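Local structure of major pollen allergen Jun a 1 (Juniperus ashei, 1PXZ) at residues L131-V136 against V142-A147; T46-V51 against T57-A62. The protein cleaves pectate, a galacturonan of plant cell walls, by elimination with low activity, and is the major allergen of mountain cedar pollen. All blocks are in the same frame, centred on the assembly; numbering follows the deposited sequence.

Contact 1: residues L131-V136 against V142-A147; sequences LGDVLV and VEPVHA
V145 N gives its hydrogen to G132 O at 2.8 Å, with an N-H...O angle of 166°, the shortest of the four backbone bonds between the two segments, which belong to the antiparallel hairpin of strands 132-137 and 141-145. The return bond from G132 N to V145 O is weak at 3.4 Å. Two residues further along the strand, V134 and E143 form the second hydrogen-bonded pair and exchange N-H and C=O in both directions, V134 N reaching E143 O at 3.0 Å. P144, which has no N-H to give, falls in the non-hydrogen-bonded pair with D133, and its CA-H instead approaches G132 O. On the face of D133, L135, P144 and V142, the two methyls of V142 part company: CG1, anti to the backbone N (chi1 177°), meets D133 CB at 3.6 Å, while CG2 lies against L135 CD1 at 3.9 Å. The other face is apolar at its centre, where V134 CG2 presses on V145 CG2 at 3.8 Å. Beside them V136 CG2 touches E143 along its chain, from CB to OE1. On this same face V134 packs on M82. The hairpin lies within the pectate lyase family region, outside the parallel sheets of the beta-helix, and is joined by four backbone bonds and by valine contacts on both faces, with its buried valines turned inward and the proline accommodated where no N-H is required.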
loop_
_atom_site.group_PDB
_atom_site.type_symbol
_atom_site.label_atom_id
_atom_site.label_comp_id
_atom_site.label_asym_id
_atom_site.label_seq_id
_atom_site.Cartn_x
_atom_site.Cartn_y
_atom_site.Cartn_z
ATOM N N LEU A 131 -5.960 23.965 2.841
ATOM C CA LEU A 131 -7.065 24.146 1.893
ATOM C C LEU A 131 -6.581 25.028 0.754
ATOM O O LEU A 131 -5.801 25.973 0.953
ATOM C CB LEU A 131 -8.233 24.745 2.646
ATOM C CG LEU A 131 -9.398 25.350 1.878
ATOM C CD1 LEU A 131 -10.309 24.263 1.327
ATOM C CD2 LEU A 131 -10.168 26.300 2.787
ATOM N N GLY A 132 -6.984 24.720 -0.479
ATOM C CA GLY A 132 -6.458 25.504 -1.596
ATOM C C GLY A 132 -6.831 24.893 -2.938
ATOM O O GLY A 132 -7.349 23.774 -2.977
ATOM N N ASP A 133 -6.576 25.619 -4.026
ATOM C CA ASP A 133 -6.865 25.105 -5.368
ATOM C C ASP A 133 -5.757 24.192 -5.866
ATOM O O ASP A 133 -4.552 24.363 -5.594
ATOM C CB ASP A 133 -7.000 26.254 -6.372
ATOM C CG ASP A 133 -8.262 27.073 -6.215
ATOM O OD1 ASP A 133 -9.290 26.503 -5.808
ATOM O OD2 ASP A 133 -8.222 28.294 -6.506
ATOM N N VAL A 134 -6.145 23.185 -6.640
ATOM C CA VAL A 134 -5.190 22.228 -7.173
ATOM C C VAL A 134 -5.622 21.743 -8.553
ATOM O O VAL A 134 -6.821 21.517 -8.736
ATOM C CB VAL A 134 -5.080 20.953 -6.312
ATOM C CG1 VAL A 134 -3.976 20.059 -6.884
ATOM C CG2 VAL A 134 -4.813 21.219 -4.841
ATOM N N LEU A 135 -4.712 21.544 -9.493
ATOM C CA LEU A 135 -5.045 20.863 -10.728
ATOM C C LEU A 135 -5.217 19.365 -10.428
ATOM O O LEU A 135 -4.234 18.628 -10.337
ATOM C CB LEU A 135 -4.003 21.087 -11.833
ATOM C CG LEU A 135 -4.434 20.467 -13.171
ATOM C CD1 LEU A 135 -5.174 21.486 -14.035
ATOM C CD2 LEU A 135 -3.248 19.898 -13.929
ATOM N N VAL A 136 -6.484 18.976 -10.275
ATOM C CA VAL A 136 -6.801 17.593 -9.909
ATOM C C VAL A 136 -6.330 16.695 -11.041
ATOM O O VAL A 136 -5.586 15.741 -10.824
ATOM C CB VAL A 136 -8.288 17.418 -9.587
ATOM C CG1 VAL A 136 -8.620 15.947 -9.406
ATOM C CG2 VAL A 136 -8.666 18.174 -8.310
ATOM N N VAL A 142 -8.824 22.764 -12.394
ATOM C CA VAL A 142 -8.508 23.243 -11.051
ATOM C C VAL A 142 -9.767 23.259 -10.189
ATOM O O VAL A 142 -10.847 23.680 -10.618
ATOM C CB VAL A 142 -7.836 24.632 -11.107
ATOM C CG1 VAL A 142 -7.545 25.220 -9.736
ATOM C CG2 VAL A 142 -6.546 24.515 -11.917
ATOM N N GLU A 143 -9.603 22.758 -8.966
ATOM C CA GLU A 143 -10.688 22.594 -8.014
ATOM C C GLU A 143 -10.203 22.857 -6.593
ATOM O O GLU A 143 -9.043 22.586 -6.295
ATOM C CB GLU A 143 -11.221 21.164 -7.996
ATOM C CG GLU A 143 -11.866 20.658 -9.271
ATOM C CD GLU A 143 -12.856 19.549 -8.946
ATOM O OE1 GLU A 143 -12.404 18.482 -8.477
ATOM O OE2 GLU A 143 -14.064 19.786 -9.157
ATOM N N PRO A 144 -11.075 23.317 -5.718
ATOM C CA PRO A 144 -10.635 23.502 -4.332
ATOM C C PRO A 144 -10.481 22.121 -3.702
ATOM O O PRO A 144 -11.303 21.251 -3.957
ATOM C CB PRO A 144 -11.773 24.300 -3.703
ATOM C CG PRO A 144 -12.968 24.032 -4.554
ATOM C CD PRO A 144 -12.490 23.664 -5.930
ATOM N N VAL A 145 -9.432 21.900 -2.927
ATOM C CA VAL A 145 -9.252 20.610 -2.234
ATOM C C VAL A 145 -9.257 20.856 -0.742
ATOM O O VAL A 145 -8.514 21.714 -0.260
ATOM C CB VAL A 145 -7.936 19.959 -2.685
ATOM C CG1 VAL A 145 -7.539 18.804 -1.779
ATOM C CG2 VAL A 145 -8.067 19.483 -4.129
ATOM N N HIS A 146 -10.062 20.186 0.070
ATOM C CA HIS A 146 -10.023 20.544 1.494
ATOM C C HIS A 146 -8.674 20.192 2.107
ATOM O O HIS A 146 -7.861 19.500 1.488
ATOM C CB HIS A 146 -11.156 19.845 2.240
ATOM C CG HIS A 146 -11.061 18.355 2.352
ATOM N ND1 HIS A 146 -11.577 17.483 1.420
ATOM C CD2 HIS A 146 -10.524 17.556 3.306
ATOM C CE1 HIS A 146 -11.358 16.230 1.773
ATOM N NE2 HIS A 146 -10.711 16.247 2.926
ATOM N N ALA A 147 -8.424 20.648 3.331
ATOM C CA ALA A 147 -7.238 20.233 4.071
ATOM C C ALA A 147 -7.162 18.720 4.222
ATOM O O ALA A 147 -8.138 18.102 4.658
ATOM C CB ALA A 147 -7.250 20.889 5.450
#

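Contact 2: residues T46-V51 against T57-A62; sequences TDDNPV and TLRYGA
T57 is the N-cap of helix 58-63, and the loop that follows strand 39-43 is tied to the helix's first turn by a salt bridge and three waters. R59 grips D48 side-on with two nitrogens: NE reaches OD1 at 2.7 Å and NH2 reaches OD2 at 3.0 Å, both nearly straight. Each oxygen uses its syn lone pair, and the carboxylate and guanidinium planes are only 28° apart. R59 leaves the helix with CG anti to the backbone N, and its chain bends at chi3 (-60°), which swings the guanidinium round to the carboxylate. P50 CA lies over one face of that group. NH1 also donates to P83 O and NH2 to M82 O, while D48 OD2 accepts from K81 N. At the cap, T57 OG1 takes a weak bond from Y60 N, and its strongest polar partner is T54 O. T57 CG2 packs on D47 O at 3.4 Å. Three waters bridge the loop and the helix start: one joins D47 O, D48 OD1 and R59 N, another, 2.9 Å from L58 N, links it to D47 O, and a third bridges N49 N and T57 OG1. Further along, N49 OD1 accepts from V51 N, an Asx turn. The first-turn N-H groups of L58 and R59 are thus satisfied through water, and the largely buried ion pair, with both oxygens bonded and its planes nearly aligned, should fix the rotation of the guanidinium and favour the charged forms of both partners.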
loop_
_atom_site.group_PDB
_atom_site.type_symbol
_atom_site.label_atom_id
_atom_site.label_comp_id
_atom_site.label_asym_id
_atom_site.label_seq_id
_atom_site.Cartn_x
_atom_site.Cartn_y
_atom_site.Cartn_z
ATOM N N THR A 46 12.411 19.432 -9.988
ATOM C CA THR A 46 11.820 19.158 -8.677
ATOM C C THR A 46 10.730 20.151 -8.338
ATOM O O THR A 46 10.193 20.122 -7.230
ATOM C CB THR A 46 12.900 19.202 -7.582
ATOM O OG1 THR A 46 13.481 20.516 -7.568
ATOM C CG2 THR A 46 14.026 18.228 -7.904
ATOM N N ASP A 47 10.396 21.044 -9.284
ATOM C CA ASP A 47 9.440 22.101 -9.001
ATOM C C ASP A 47 8.017 21.547 -8.910
ATOM O O ASP A 47 7.775 20.437 -9.389
ATOM C CB ASP A 47 9.430 23.194 -10.074
ATOM C CG ASP A 47 10.698 24.014 -10.165
ATOM O OD1 ASP A 47 11.548 23.968 -9.244
ATOM O OD2 ASP A 47 10.834 24.721 -11.197
ATOM N N ASP A 48 7.160 22.365 -8.319
ATOM C CA ASP A 48 5.743 22.058 -8.196
ATOM C C ASP A 48 4.902 23.334 -8.299
ATOM O O ASP A 48 5.059 24.222 -7.462
ATOM C CB ASP A 48 5.404 21.352 -6.865
ATOM C CG ASP A 48 3.986 20.796 -6.855
ATOM O OD1 ASP A 48 3.561 20.215 -7.876
ATOM O OD2 ASP A 48 3.272 20.896 -5.831
ATOM N N ASN A 49 4.024 23.406 -9.284
ATOM C CA ASN A 49 2.985 24.428 -9.376
ATOM C C ASN A 49 1.629 23.716 -9.378
ATOM O O ASN A 49 1.207 23.167 -10.384
ATOM C CB ASN A 49 3.146 25.302 -10.621
ATOM C CG ASN A 49 2.128 26.426 -10.635
ATOM O OD1 ASN A 49 1.057 26.352 -10.028
ATOM N ND2 ASN A 49 2.446 27.511 -11.339
ATOM N N PRO A 50 0.963 23.723 -8.230
ATOM C CA PRO A 50 -0.265 22.960 -8.057
ATOM C C PRO A 50 -1.376 23.277 -9.050
ATOM O O PRO A 50 -2.141 22.358 -9.377
ATOM C CB PRO A 50 -0.742 23.342 -6.646
ATOM C CG PRO A 50 0.324 24.143 -6.013
ATOM C CD PRO A 50 1.391 24.442 -7.017
ATOM N N VAL A 51 -1.498 24.512 -9.520
ATOM C CA VAL A 51 -2.652 24.877 -10.345
ATOM C C VAL A 51 -2.337 24.924 -11.834
ATOM O O VAL A 51 -3.227 25.034 -12.692
ATOM C CB VAL A 51 -3.236 26.241 -9.933
ATOM C CG1 VAL A 51 -3.853 26.165 -8.543
ATOM C CG2 VAL A 51 -2.168 27.336 -10.006
ATOM N N THR A 57 7.885 18.436 -14.736
ATOM C CA THR A 57 7.692 18.250 -13.296
ATOM C C THR A 57 6.894 16.983 -13.027
ATOM O O THR A 57 6.273 16.433 -13.944
ATOM C CB THR A 57 6.937 19.418 -12.621
ATOM O OG1 THR A 57 5.684 19.603 -13.290
ATOM C CG2 THR A 57 7.770 20.690 -12.737
ATOM N N LEU A 58 6.901 16.551 -11.767
ATOM C CA LEU A 58 6.161 15.327 -11.429
ATOM C C LEU A 58 4.671 15.536 -11.597
ATOM O O LEU A 58 3.923 14.702 -12.133
ATOM C CB LEU A 58 6.538 14.931 -9.995
ATOM C CG LEU A 58 5.735 13.760 -9.420
ATOM C CD1 LEU A 58 5.892 12.538 -10.306
ATOM C CD2 LEU A 58 6.178 13.469 -7.984
ATOM N N ARG A 59 4.153 16.690 -11.135
ATOM C CA ARG A 59 2.704 16.884 -11.203
ATOM C C ARG A 59 2.222 16.966 -12.640
ATOM O O ARG A 59 1.144 16.470 -12.955
ATOM C CB ARG A 59 2.252 18.127 -10.438
ATOM C CG ARG A 59 0.724 18.292 -10.389
ATOM C CD ARG A 59 0.410 19.600 -9.657
ATOM N NE ARG A 59 0.936 19.613 -8.291
ATOM C CZ ARG A 59 0.263 19.165 -7.241
ATOM N NH1 ARG A 59 -0.961 18.660 -7.366
ATOM N NH2 ARG A 59 0.822 19.227 -6.046
ATOM N N TYR A 60 2.998 17.577 -13.538
ATOM C CA TYR A 60 2.551 17.543 -14.940
ATOM C C TYR A 60 2.396 16.118 -15.431
ATOM O O TYR A 60 1.410 15.734 -16.039
ATOM C CB TYR A 60 3.573 18.288 -15.804
ATOM C CG TYR A 60 3.219 18.391 -17.277
ATOM C CD1 TYR A 60 2.481 19.467 -17.757
ATOM C CD2 TYR A 60 3.628 17.426 -18.188
ATOM C CE1 TYR A 60 2.147 19.583 -19.104
ATOM C CE2 TYR A 60 3.299 17.530 -19.528
ATOM C CZ TYR A 60 2.567 18.602 -19.977
ATOM O OH TYR A 60 2.267 18.666 -21.322
ATOM N N GLY A 61 3.393 15.257 -15.246
ATOM C CA GLY A 61 3.172 13.928 -15.824
ATOM C C GLY A 61 2.064 13.179 -15.109
ATOM O O GLY A 61 1.286 12.442 -15.725
ATOM N N ALA A 62 1.983 13.351 -13.788
ATOM C CA ALA A 62 0.996 12.582 -13.012
ATOM C C ALA A 62 -0.431 12.987 -13.327
ATOM O O ALA A 62 -1.362 12.217 -13.118
ATOM C CB ALA A 62 1.284 12.751 -11.527
HETATM O O HOH W 1 5.442 18.684 -9.338
HETATM O O HOH W 2 8.640 17.822 -9.871
HETATM O O HOH W 3 4.568 21.717 -11.562
#

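Contact 2 closes before contact 1 opens along the chain, and their centres are 14 Å apart on the same side of the molecule's centre. They meet directly: L135 N lies 2.7 Å from P50 O, a probable hydrogen bond, so the first strand of the hairpin rests on the loop of residues 46-51. V134 CG1 also packs on R59 NH1 at 3.4 Å, which places the salt-bridged arginine against the first strand of the hairpin. Loop, helix 58-63 and hairpin therefore form one patch at the N-terminal end of the parallel beta-helix. Contact 2 is away from the annotated sites, whereas the far end of contact 1 leads toward D149, a calcium ligand by similarity.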